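Local coordinates for autophagy-related protein 9 (Schizosaccharomyces pombe, PDB 7D0I) that scrambles phospholipids between the two leaflets of autophagic membranes as a homotrimer with a central pore, supplying membrane for autophagosome growth, at residues A[506-517]-A[541-549]; A[349-360]-A[625-636]. The protein carries 1 engineered substitution. All coordinates share one frame; numbering follows the deposited sequence.

Contact 1. Residues A[506-517]-A[541-549]; sequences SFILGSFTAILV and YLGLFGSLI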
loop_
_atom_site.group_PDB
_atom_site.type_symbol
_atom_site.label_atom_id
_atom_site.label_comp_id
_atom_site.label_asym_id
_atom_site.label_seq_id
_atom_site.Cartn_x
_atom_site.Cartn_y
_atom_site.Cartn_z
ATOM N N SER A 506 23.376 -8.737 -46.616
ATOM C CA SER A 506 22.212 -7.999 -47.086
ATOM C C SER A 506 22.619 -6.667 -47.695
ATOM O O SER A 506 22.038 -6.235 -48.692
ATOM C CB SER A 506 21.232 -7.782 -45.939
ATOM O OG SER A 506 20.272 -6.804 -46.285
ATOM N N PHE A 507 23.627 -6.009 -47.119
ATOM C CA PHE A 507 24.091 -4.745 -47.683
ATOM C C PHE A 507 24.680 -4.946 -49.073
ATOM O O PHE A 507 24.390 -4.180 -50.001
ATOM C CB PHE A 507 25.117 -4.103 -46.753
ATOM C CG PHE A 507 25.809 -2.920 -47.349
ATOM C CD1 PHE A 507 25.123 -1.744 -47.577
ATOM C CD2 PHE A 507 27.147 -2.979 -47.680
ATOM C CE1 PHE A 507 25.754 -0.657 -48.125
ATOM C CE2 PHE A 507 27.781 -1.893 -48.228
ATOM C CZ PHE A 507 27.083 -0.733 -48.451
ATOM N N ILE A 508 25.516 -5.973 -49.231
ATOM C CA ILE A 508 26.111 -6.254 -50.537
ATOM C C ILE A 508 25.027 -6.516 -51.573
ATOM O O ILE A 508 25.008 -5.912 -52.656
ATOM C CB ILE A 508 27.078 -7.446 -50.445
ATOM C CG1 ILE A 508 28.343 -7.062 -49.687
ATOM C CG2 ILE A 508 27.426 -7.943 -51.826
ATOM C CD1 ILE A 508 29.362 -8.168 -49.650
ATOM N N LEU A 509 24.117 -7.438 -51.260
ATOM C CA LEU A 509 23.072 -7.791 -52.212
ATOM C C LEU A 509 22.157 -6.612 -52.499
ATOM O O LEU A 509 21.665 -6.469 -53.621
ATOM C CB LEU A 509 22.269 -8.978 -51.694
ATOM C CG LEU A 509 23.107 -10.193 -51.297
ATOM C CD1 LEU A 509 22.228 -11.264 -50.694
ATOM C CD2 LEU A 509 23.884 -10.737 -52.479
ATOM N N GLY A 510 21.933 -5.741 -51.513
ATOM C CA GLY A 510 21.124 -4.563 -51.754
ATOM C C GLY A 510 21.807 -3.573 -52.671
ATOM O O GLY A 510 21.155 -2.928 -53.492
ATOM N N SER A 511 23.126 -3.440 -52.552
ATOM C CA SER A 511 23.859 -2.595 -53.489
ATOM C C SER A 511 23.751 -3.139 -54.908
ATOM O O SER A 511 23.476 -2.392 -55.862
ATOM C CB SER A 511 25.320 -2.489 -53.059
ATOM O OG SER A 511 25.881 -3.777 -52.890
ATOM N N PHE A 512 23.967 -4.448 -55.068
ATOM C CA PHE A 512 23.818 -5.069 -56.383
ATOM C C PHE A 512 22.423 -4.832 -56.944
ATOM O O PHE A 512 22.263 -4.446 -58.108
ATOM C CB PHE A 512 24.105 -6.567 -56.303
ATOM C CG PHE A 512 25.554 -6.902 -56.144
ATOM C CD1 PHE A 512 26.532 -6.030 -56.570
ATOM C CD2 PHE A 512 25.936 -8.099 -55.571
ATOM C CE1 PHE A 512 27.864 -6.345 -56.421
ATOM C CE2 PHE A 512 27.263 -8.418 -55.421
ATOM C CZ PHE A 512 28.229 -7.541 -55.846
ATOM N N THR A 513 21.396 -5.067 -56.126
ATOM C CA THR A 513 20.022 -4.918 -56.590
ATOM C C THR A 513 19.709 -3.471 -56.938
ATOM O O THR A 513 18.981 -3.204 -57.898
ATOM C CB THR A 513 19.060 -5.441 -55.523
ATOM O OG1 THR A 513 19.202 -6.861 -55.410
ATOM C CG2 THR A 513 17.624 -5.109 -55.876
ATOM N N ALA A 514 20.246 -2.525 -56.171
ATOM C CA ALA A 514 20.040 -1.116 -56.487
ATOM C C ALA A 514 20.623 -0.783 -57.851
ATOM O O ALA A 514 19.974 -0.126 -58.673
ATOM C CB ALA A 514 20.665 -0.242 -55.402
ATOM N N ILE A 515 21.848 -1.242 -58.113
ATOM C CA ILE A 515 22.450 -0.998 -59.422
ATOM C C ILE A 515 21.617 -1.639 -60.525
ATOM O O ILE A 515 21.363 -1.024 -61.569
ATOM C CB ILE A 515 23.904 -1.496 -59.448
ATOM C CG1 ILE A 515 24.836 -0.392 -58.961
ATOM C CG2 ILE A 515 24.301 -1.929 -60.844
ATOM C CD1 ILE A 515 24.836 0.823 -59.848
ATOM N N LEU A 516 21.163 -2.875 -60.308
ATOM C CA LEU A 516 20.416 -3.568 -61.352
ATOM C C LEU A 516 19.091 -2.878 -61.645
ATOM O O LEU A 516 18.715 -2.718 -62.809
ATOM C CB LEU A 516 20.186 -5.029 -60.962
ATOM C CG LEU A 516 21.445 -5.890 -60.866
ATOM C CD1 LEU A 516 21.085 -7.355 -60.677
ATOM C CD2 LEU A 516 22.321 -5.701 -62.089
ATOM N N VAL A 517 18.373 -2.454 -60.607
ATOM C CA VAL A 517 17.087 -1.803 -60.826
ATOM C C VAL A 517 17.283 -0.434 -61.462
ATOM O O VAL A 517 16.500 -0.021 -62.325
ATOM C CB VAL A 517 16.295 -1.713 -59.511
ATOM C CG1 VAL A 517 15.033 -0.906 -59.713
ATOM C CG2 VAL A 517 15.948 -3.098 -59.014
ATOM N N TYR A 541 18.998 -12.863 -61.770
ATOM C CA TYR A 541 19.806 -12.352 -60.671
ATOM C C TYR A 541 18.981 -11.475 -59.741
ATOM O O TYR A 541 19.149 -11.529 -58.518
ATOM C CB TYR A 541 21.003 -11.576 -61.212
ATOM C CG TYR A 541 22.166 -12.451 -61.602
ATOM C CD1 TYR A 541 22.427 -13.629 -60.919
ATOM C CD2 TYR A 541 23.000 -12.102 -62.652
ATOM C CE1 TYR A 541 23.489 -14.433 -61.270
ATOM C CE2 TYR A 541 24.064 -12.901 -63.011
ATOM C CZ TYR A 541 24.305 -14.066 -62.316
ATOM O OH TYR A 541 25.365 -14.865 -62.673
ATOM N N LEU A 542 18.088 -10.660 -60.299
ATOM C CA LEU A 542 17.249 -9.810 -59.464
ATOM C C LEU A 542 16.349 -10.648 -58.565
ATOM O O LEU A 542 16.208 -10.358 -57.372
ATOM C CB LEU A 542 16.416 -8.875 -60.341
ATOM C CG LEU A 542 15.940 -7.582 -59.680
ATOM C CD1 LEU A 542 17.131 -6.729 -59.308
ATOM C CD2 LEU A 542 15.012 -6.822 -60.603
ATOM N N GLY A 543 15.746 -11.702 -59.115
ATOM C CA GLY A 543 14.917 -12.575 -58.299
ATOM C C GLY A 543 15.711 -13.315 -57.240
ATOM O O GLY A 543 15.274 -13.427 -56.089
ATOM N N LEU A 544 16.889 -13.825 -57.607
ATOM C CA LEU A 544 17.726 -14.524 -56.640
ATOM C C LEU A 544 18.150 -13.599 -55.507
ATOM O O LEU A 544 18.129 -13.988 -54.331
ATOM C CB LEU A 544 18.952 -15.108 -57.337
ATOM C CG LEU A 544 19.989 -15.765 -56.428
ATOM C CD1 LEU A 544 19.387 -16.956 -55.708
ATOM C CD2 LEU A 544 21.214 -16.175 -57.225
ATOM N N PHE A 545 18.532 -12.366 -55.838
ATOM C CA PHE A 545 18.950 -11.425 -54.810
ATOM C C PHE A 545 17.778 -11.002 -53.940
ATOM O O PHE A 545 17.933 -10.842 -52.729
ATOM C CB PHE A 545 19.617 -10.210 -55.451
ATOM C CG PHE A 545 20.970 -10.503 -56.015
ATOM C CD1 PHE A 545 21.703 -11.581 -55.557
ATOM C CD2 PHE A 545 21.512 -9.705 -57.002
ATOM C CE1 PHE A 545 22.947 -11.858 -56.072
ATOM C CE2 PHE A 545 22.757 -9.977 -57.520
ATOM C CZ PHE A 545 23.476 -11.053 -57.055
ATOM N N GLY A 546 16.597 -10.815 -54.532
ATOM C CA GLY A 546 15.421 -10.552 -53.722
ATOM C C GLY A 546 15.143 -11.673 -52.741
ATOM O O GLY A 546 14.832 -11.428 -51.574
ATOM N N SER A 547 15.277 -12.920 -53.198
ATOM C CA SER A 547 15.067 -14.060 -52.311
ATOM C C SER A 547 16.088 -14.071 -51.180
ATOM O O SER A 547 15.735 -14.267 -50.010
ATOM C CB SER A 547 15.136 -15.360 -53.111
ATOM O OG SER A 547 14.204 -15.346 -54.179
ATOM N N LEU A 548 17.363 -13.866 -51.509
ATOM C CA LEU A 548 18.403 -13.899 -50.486
ATOM C C LEU A 548 18.239 -12.759 -49.486
ATOM O O LEU A 548 18.470 -12.939 -48.283
ATOM C CB LEU A 548 19.779 -13.852 -51.137
ATOM C CG LEU A 548 20.225 -15.134 -51.839
ATOM C CD1 LEU A 548 21.501 -14.896 -52.616
ATOM C CD2 LEU A 548 20.424 -16.242 -50.824
ATOM N N ILE A 549 17.827 -11.581 -49.956
ATOM C CA ILE A 549 17.628 -10.454 -49.054
ATOM C C ILE A 549 16.421 -10.698 -48.157
ATOM O O ILE A 549 16.437 -10.353 -46.970
ATOM C CB ILE A 549 17.490 -9.151 -49.857
ATOM C CG1 ILE A 549 18.824 -8.794 -50.507
ATOM C CG2 ILE A 549 17.036 -8.022 -48.971
ATOM C CD1 ILE A 549 18.770 -7.552 -51.357
#
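With CG anti to the carbonyl carbon (chi1 -72°), F545 lays its ring against helix 506-517, while T513, whose OG1 likewise stands anti to the carbonyl carbon (chi1 -68°), brings that hydroxyl 3.4 Å from F545 CB. The ring settles as a knob among L509, F512, T513 and L516. L509 reaches its flank through CD2, which is 3.9 Å from F545 CD1, and the two side chains cross at about a right angle. L516 CD1 arrives at the ring edge, near its plane. The F512 ring is nearly parallel to that of F545 but slid well aside, centroids 5.9 Å apart, and the touching falls to F512 CB, with CD2 also near F545 CZ. A second knob, I549, fits among S506, L509, G510 and T513; its CD1 lies 3.6 Å from G510 N, against the backbone of helix 506-517. These interlocking knobs join two consecutive transmembrane helices, 496-520 and 538-555, as a helical hairpin with knobs-into-holes packing; segments 506-517 and 541-549 run roughly antiparallel, their axes at 149°. The interface is almost wholly apolar, and the T513 hydroxyl is satisfied within its own helix by donating to L509 O, 3.1 Å from OG1, on the opposite face of that carbonyl from T513 N. At the other end L542 CD1 rests against T513 CG2 and V517 CG2, 3.8 Å from each. Beyond the hairpin, F512 meets the ring of F219 of a second subunit, and F507 that of H436 of the same neighbour, placing helix 496-520 between its hairpin partner and the adjacent protomer.

Contact 2. Residues A[349-360]-A[625-636]; sequences YFIALINNGIIN and FPSCSQDIVDFF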
loop_
_atom_site.group_PDB
_atom_site.type_symbol
_atom_site.label_atom_id
_atom_site.label_comp_id
_atom_site.label_asym_id
_atom_site.label_seq_id
_atom_site.Cartn_x
_atom_site.Cartn_y
_atom_site.Cartn_z
ATOM N N TYR A 349 3.236 -38.911 -3.566
ATOM C CA TYR A 349 4.344 -39.847 -3.449
ATOM C C TYR A 349 5.110 -39.954 -4.752
ATOM O O TYR A 349 6.329 -40.120 -4.743
ATOM C CB TYR A 349 3.839 -41.218 -3.026
ATOM C CG TYR A 349 3.537 -41.336 -1.563
ATOM C CD1 TYR A 349 4.552 -41.381 -0.630
ATOM C CD2 TYR A 349 2.239 -41.422 -1.113
ATOM C CE1 TYR A 349 4.282 -41.493 0.702
ATOM C CE2 TYR A 349 1.957 -41.539 0.217
ATOM C CZ TYR A 349 2.980 -41.573 1.120
ATOM O OH TYR A 349 2.695 -41.688 2.453
ATOM N N PHE A 350 4.417 -39.861 -5.883
ATOM C CA PHE A 350 5.102 -39.918 -7.171
ATOM C C PHE A 350 5.981 -38.693 -7.379
ATOM O O PHE A 350 7.131 -38.809 -7.811
ATOM C CB PHE A 350 4.086 -40.049 -8.296
ATOM C CG PHE A 350 4.684 -40.421 -9.610
ATOM C CD1 PHE A 350 4.812 -41.738 -9.974
ATOM C CD2 PHE A 350 5.110 -39.453 -10.490
ATOM C CE1 PHE A 350 5.353 -42.079 -11.178
ATOM C CE2 PHE A 350 5.654 -39.798 -11.695
ATOM C CZ PHE A 350 5.775 -41.106 -12.035
ATOM N N ILE A 351 5.448 -37.505 -7.097
ATOM C CA ILE A 351 6.237 -36.282 -7.192
ATOM C C ILE A 351 7.464 -36.373 -6.306
ATOM O O ILE A 351 8.555 -35.939 -6.688
ATOM C CB ILE A 351 5.379 -35.060 -6.822
ATOM C CG1 ILE A 351 4.202 -34.917 -7.767
ATOM C CG2 ILE A 351 6.196 -33.809 -6.877
ATOM C CD1 ILE A 351 3.171 -33.975 -7.262
ATOM N N ALA A 352 7.314 -36.945 -5.112
ATOM C CA ALA A 352 8.431 -37.014 -4.179
ATOM C C ALA A 352 9.433 -38.092 -4.547
ATOM O O ALA A 352 10.613 -37.958 -4.231
ATOM C CB ALA A 352 7.913 -37.247 -2.768
ATOM N N LEU A 353 8.994 -39.169 -5.194
ATOM C CA LEU A 353 9.938 -40.164 -5.685
ATOM C C LEU A 353 10.735 -39.618 -6.858
ATOM O O LEU A 353 11.945 -39.830 -6.953
ATOM C CB LEU A 353 9.206 -41.437 -6.101
ATOM C CG LEU A 353 8.595 -42.363 -5.062
ATOM C CD1 LEU A 353 7.753 -43.388 -5.764
ATOM C CD2 LEU A 353 9.671 -43.043 -4.275
ATOM N N ILE A 354 10.064 -38.925 -7.775
ATOM C CA ILE A 354 10.735 -38.468 -8.987
ATOM C C ILE A 354 11.651 -37.292 -8.685
ATOM O O ILE A 354 12.801 -37.252 -9.133
ATOM C CB ILE A 354 9.702 -38.119 -10.072
ATOM C CG1 ILE A 354 9.001 -39.382 -10.555
ATOM C CG2 ILE A 354 10.363 -37.436 -11.232
ATOM C CD1 ILE A 354 9.938 -40.461 -10.992
ATOM N N ASN A 355 11.166 -36.322 -7.914
ATOM C CA ASN A 355 11.923 -35.092 -7.717
ATOM C C ASN A 355 13.092 -35.291 -6.764
ATOM O O ASN A 355 14.085 -34.563 -6.841
ATOM C CB ASN A 355 11.004 -33.994 -7.204
ATOM C CG ASN A 355 10.226 -33.344 -8.305
ATOM O OD1 ASN A 355 10.057 -33.915 -9.373
ATOM N ND2 ASN A 355 9.750 -32.134 -8.059
ATOM N N ASN A 356 12.989 -36.245 -5.851
ATOM C CA ASN A 356 14.039 -36.469 -4.870
ATOM C C ASN A 356 14.947 -37.630 -5.227
ATOM O O ASN A 356 15.765 -38.030 -4.397
ATOM C CB ASN A 356 13.429 -36.700 -3.493
ATOM C CG ASN A 356 12.558 -35.557 -3.054
ATOM O OD1 ASN A 356 11.419 -35.750 -2.657
ATOM N ND2 ASN A 356 13.090 -34.351 -3.132
ATOM N N GLY A 357 14.822 -38.184 -6.426
ATOM C CA GLY A 357 15.733 -39.219 -6.856
ATOM C C GLY A 357 15.656 -40.511 -6.084
ATOM O O GLY A 357 16.599 -41.301 -6.129
ATOM N N ILE A 358 14.561 -40.756 -5.366
ATOM C CA ILE A 358 14.420 -42.022 -4.656
ATOM C C ILE A 358 14.444 -43.180 -5.637
ATOM O O ILE A 358 14.983 -44.251 -5.346
ATOM C CB ILE A 358 13.132 -42.028 -3.816
ATOM C CG1 ILE A 358 13.016 -40.748 -2.998
ATOM C CG2 ILE A 358 13.112 -43.229 -2.916
ATOM C CD1 ILE A 358 14.003 -40.643 -1.890
ATOM N N ILE A 359 13.857 -42.985 -6.812
ATOM C CA ILE A 359 13.835 -43.987 -7.865
ATOM C C ILE A 359 14.664 -43.459 -9.024
ATOM O O ILE A 359 14.611 -42.266 -9.345
ATOM C CB ILE A 359 12.392 -44.318 -8.291
ATOM C CG1 ILE A 359 12.364 -45.541 -9.193
ATOM C CG2 ILE A 359 11.739 -43.149 -8.982
ATOM C CD1 ILE A 359 10.975 -46.039 -9.446
ATOM N N ASN A 360 15.461 -44.334 -9.623
ATOM C CA ASN A 360 16.413 -43.936 -10.650
ATOM C C ASN A 360 15.811 -44.192 -12.023
ATOM O O ASN A 360 15.645 -45.346 -12.427
ATOM C CB ASN A 360 17.722 -44.698 -10.487
ATOM C CG ASN A 360 18.773 -44.257 -11.467
ATOM O OD1 ASN A 360 18.774 -43.117 -11.915
ATOM N ND2 ASN A 360 19.676 -45.163 -11.814
ATOM N N PHE A 625 15.577 -50.252 -11.726
ATOM C CA PHE A 625 14.518 -50.204 -10.719
ATOM C C PHE A 625 14.732 -51.209 -9.599
ATOM O O PHE A 625 14.569 -50.831 -8.428
ATOM C CB PHE A 625 13.148 -50.387 -11.380
ATOM C CG PHE A 625 12.601 -49.134 -11.992
ATOM C CD1 PHE A 625 13.292 -47.948 -11.915
ATOM C CD2 PHE A 625 11.386 -49.148 -12.640
ATOM C CE1 PHE A 625 12.786 -46.809 -12.478
ATOM C CE2 PHE A 625 10.879 -48.007 -13.202
ATOM C CZ PHE A 625 11.579 -46.838 -13.124
ATOM N N PRO A 626 15.064 -52.481 -9.859
ATOM C CA PRO A 626 15.266 -53.400 -8.727
ATOM C C PRO A 626 16.340 -52.939 -7.764
ATOM O O PRO A 626 16.148 -53.024 -6.546
ATOM C CB PRO A 626 15.643 -54.713 -9.419
ATOM C CG PRO A 626 14.988 -54.630 -10.726
ATOM C CD PRO A 626 15.128 -53.201 -11.139
ATOM N N SER A 627 17.462 -52.436 -8.273
ATOM C CA SER A 627 18.517 -51.936 -7.403
ATOM C C SER A 627 18.038 -50.801 -6.512
ATOM O O SER A 627 18.656 -50.539 -5.476
ATOM C CB SER A 627 19.701 -51.460 -8.236
ATOM O OG SER A 627 19.376 -50.280 -8.944
ATOM N N CYS A 628 16.962 -50.117 -6.892
ATOM C CA CYS A 628 16.402 -49.032 -6.102
ATOM C C CYS A 628 15.146 -49.447 -5.347
ATOM O O CYS A 628 14.401 -48.587 -4.877
ATOM C CB CYS A 628 16.101 -47.830 -6.997
ATOM S SG CYS A 628 17.545 -47.056 -7.730
ATOM N N SER A 629 14.892 -50.749 -5.223
ATOM C CA SER A 629 13.667 -51.192 -4.570
ATOM C C SER A 629 13.715 -50.915 -3.077
ATOM O O SER A 629 12.779 -50.332 -2.518
ATOM C CB SER A 629 13.437 -52.675 -4.832
ATOM O OG SER A 629 14.499 -53.437 -4.302
ATOM N N GLN A 630 14.803 -51.314 -2.418
ATOM C CA GLN A 630 14.935 -51.117 -0.979
ATOM C C GLN A 630 14.614 -49.682 -0.587
ATOM O O GLN A 630 13.709 -49.431 0.213
ATOM C CB GLN A 630 16.345 -51.494 -0.528
ATOM C CG GLN A 630 16.521 -51.510 0.974
ATOM C CD GLN A 630 15.762 -52.640 1.630
ATOM O OE1 GLN A 630 16.016 -53.812 1.361
ATOM N NE2 GLN A 630 14.818 -52.294 2.489
ATOM N N ASP A 631 15.341 -48.724 -1.172
ATOM C CA ASP A 631 15.103 -47.310 -0.896
ATOM C C ASP A 631 13.624 -46.975 -0.964
ATOM O O ASP A 631 13.082 -46.330 -0.060
ATOM C CB ASP A 631 15.876 -46.443 -1.884
ATOM C CG ASP A 631 17.344 -46.358 -1.556
ATOM O OD1 ASP A 631 17.706 -46.607 -0.388
ATOM O OD2 ASP A 631 18.135 -46.032 -2.463
ATOM N N ILE A 632 12.950 -47.430 -2.019
ATOM C CA ILE A 632 11.538 -47.109 -2.195
ATOM C C ILE A 632 10.751 -47.509 -0.959
ATOM O O ILE A 632 10.018 -46.700 -0.383
ATOM C CB ILE A 632 10.988 -47.781 -3.460
ATOM C CG1 ILE A 632 11.565 -47.108 -4.696
ATOM C CG2 ILE A 632 9.487 -47.706 -3.479
ATOM C CD1 ILE A 632 11.375 -47.895 -5.944
ATOM N N VAL A 633 10.934 -48.750 -0.505
ATOM C CA VAL A 633 10.248 -49.197 0.704
ATOM C C VAL A 633 10.559 -48.258 1.861
ATOM O O VAL A 633 9.650 -47.757 2.538
ATOM C CB VAL A 633 10.638 -50.645 1.037
ATOM C CG1 VAL A 633 10.037 -51.047 2.355
ATOM C CG2 VAL A 633 10.164 -51.563 -0.052
ATOM N N ASP A 634 11.841 -47.963 2.069
ATOM C CA ASP A 634 12.211 -47.069 3.158
ATOM C C ASP A 634 11.571 -45.705 2.981
ATOM O O ASP A 634 11.135 -45.089 3.958
ATOM C CB ASP A 634 13.726 -46.948 3.249
ATOM C CG ASP A 634 14.379 -48.231 3.697
ATOM O OD1 ASP A 634 14.578 -49.126 2.854
ATOM O OD2 ASP A 634 14.680 -48.356 4.898
ATOM N N PHE A 635 11.471 -45.232 1.738
ATOM C CA PHE A 635 10.853 -43.935 1.505
ATOM C C PHE A 635 9.420 -43.916 2.007
ATOM O O PHE A 635 8.958 -42.908 2.544
ATOM C CB PHE A 635 10.899 -43.580 0.026
ATOM C CG PHE A 635 10.194 -42.307 -0.304
ATOM C CD1 PHE A 635 8.904 -42.321 -0.787
ATOM C CD2 PHE A 635 10.815 -41.095 -0.124
ATOM C CE1 PHE A 635 8.260 -41.159 -1.074
ATOM C CE2 PHE A 635 10.171 -39.935 -0.416
ATOM C CZ PHE A 635 8.894 -39.968 -0.889
ATOM N N PHE A 636 8.703 -45.026 1.857
ATOM C CA PHE A 636 7.322 -45.031 2.303
ATOM C C PHE A 636 7.199 -45.155 3.808
ATOM O O PHE A 636 6.117 -44.908 4.346
ATOM C CB PHE A 636 6.549 -46.155 1.619
ATOM C CG PHE A 636 6.216 -45.864 0.190
ATOM C CD1 PHE A 636 5.187 -45.011 -0.132
ATOM C CD2 PHE A 636 6.940 -46.436 -0.830
ATOM C CE1 PHE A 636 4.887 -44.737 -1.435
ATOM C CE2 PHE A 636 6.637 -46.163 -2.136
ATOM C CZ PHE A 636 5.611 -45.314 -2.439
#
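One face of the Y349 ring is overlain by F636, whose CE1 sits 3.5 Å from Y349 CD1, and F635 CE1 meets the Y349 edge in plane. The Y349 and F636 rings are inclined at 42°, neither stacked nor perpendicular. At the opposite end of the contact, I359 CD1 lies over one face of F625 in a CH-pi contact, 3.8 Å from the ring centroid, and N360 O approaches the F625 edge, 3.2 Å from CE1. Between these two sites F635 carries the middle of the interface. Its CG is anti to the backbone N (chi1 176°), which sends the ring across to helix 345-355, where A352 CB meets its edge at CZ. L353 CD2 and I358 CG1 come in from the same side of the ring plane, L353 CD2 3.6 Å from F635 CD1 and I358 CG1 near F635 CD2, the isoleucine crossing the phenylalanine at about a right angle. Replacing F635 with an alanine is likely to open a gap between A352, L353 and I358 and to take away the ring that meets the Y349 edge. Further along, I359 CD1 also meets I632 CD1, and N360 CB lies 3.6 Å from C628 SG, C628 being the N-cap residue of helix 629-638. The polar end of Y349 is held from outside the two segments, its OH hydrogen-bonded to T640 OG1. F384 of helix 384-387 touches both Y349 and F636, and C650 of strand 647-650 touches Y349, A352 and F635. What results is a buried aromatic-aliphatic core in what is probably the cytoplasmic part of Atg9, joining the end of helix 345-355 and its following loop to helix 629-638 and the turn leading into it (625-628).

In the fold
From the N terminus the chain passes through helices 198-223 and 253-289, which contain the first two transmembrane spans, before reaching 349-360, the first side of contact 2. It then runs through the intramembrane segment 422-446 and on to helix 496-520, where contact 1 begins; a short connection, partly unmodelled, returns helix 538-555 to close it. Only after helix 603-624 does the chain arrive at 625-636 and close contact 2, a loop of 264 residues that encloses contact 1. The two lie on opposite sides of the chain's centre, their centres about 62 Å apart: contact 1 ties an outlying membrane hairpin, contact 2 what is probably the cytoplasmic body.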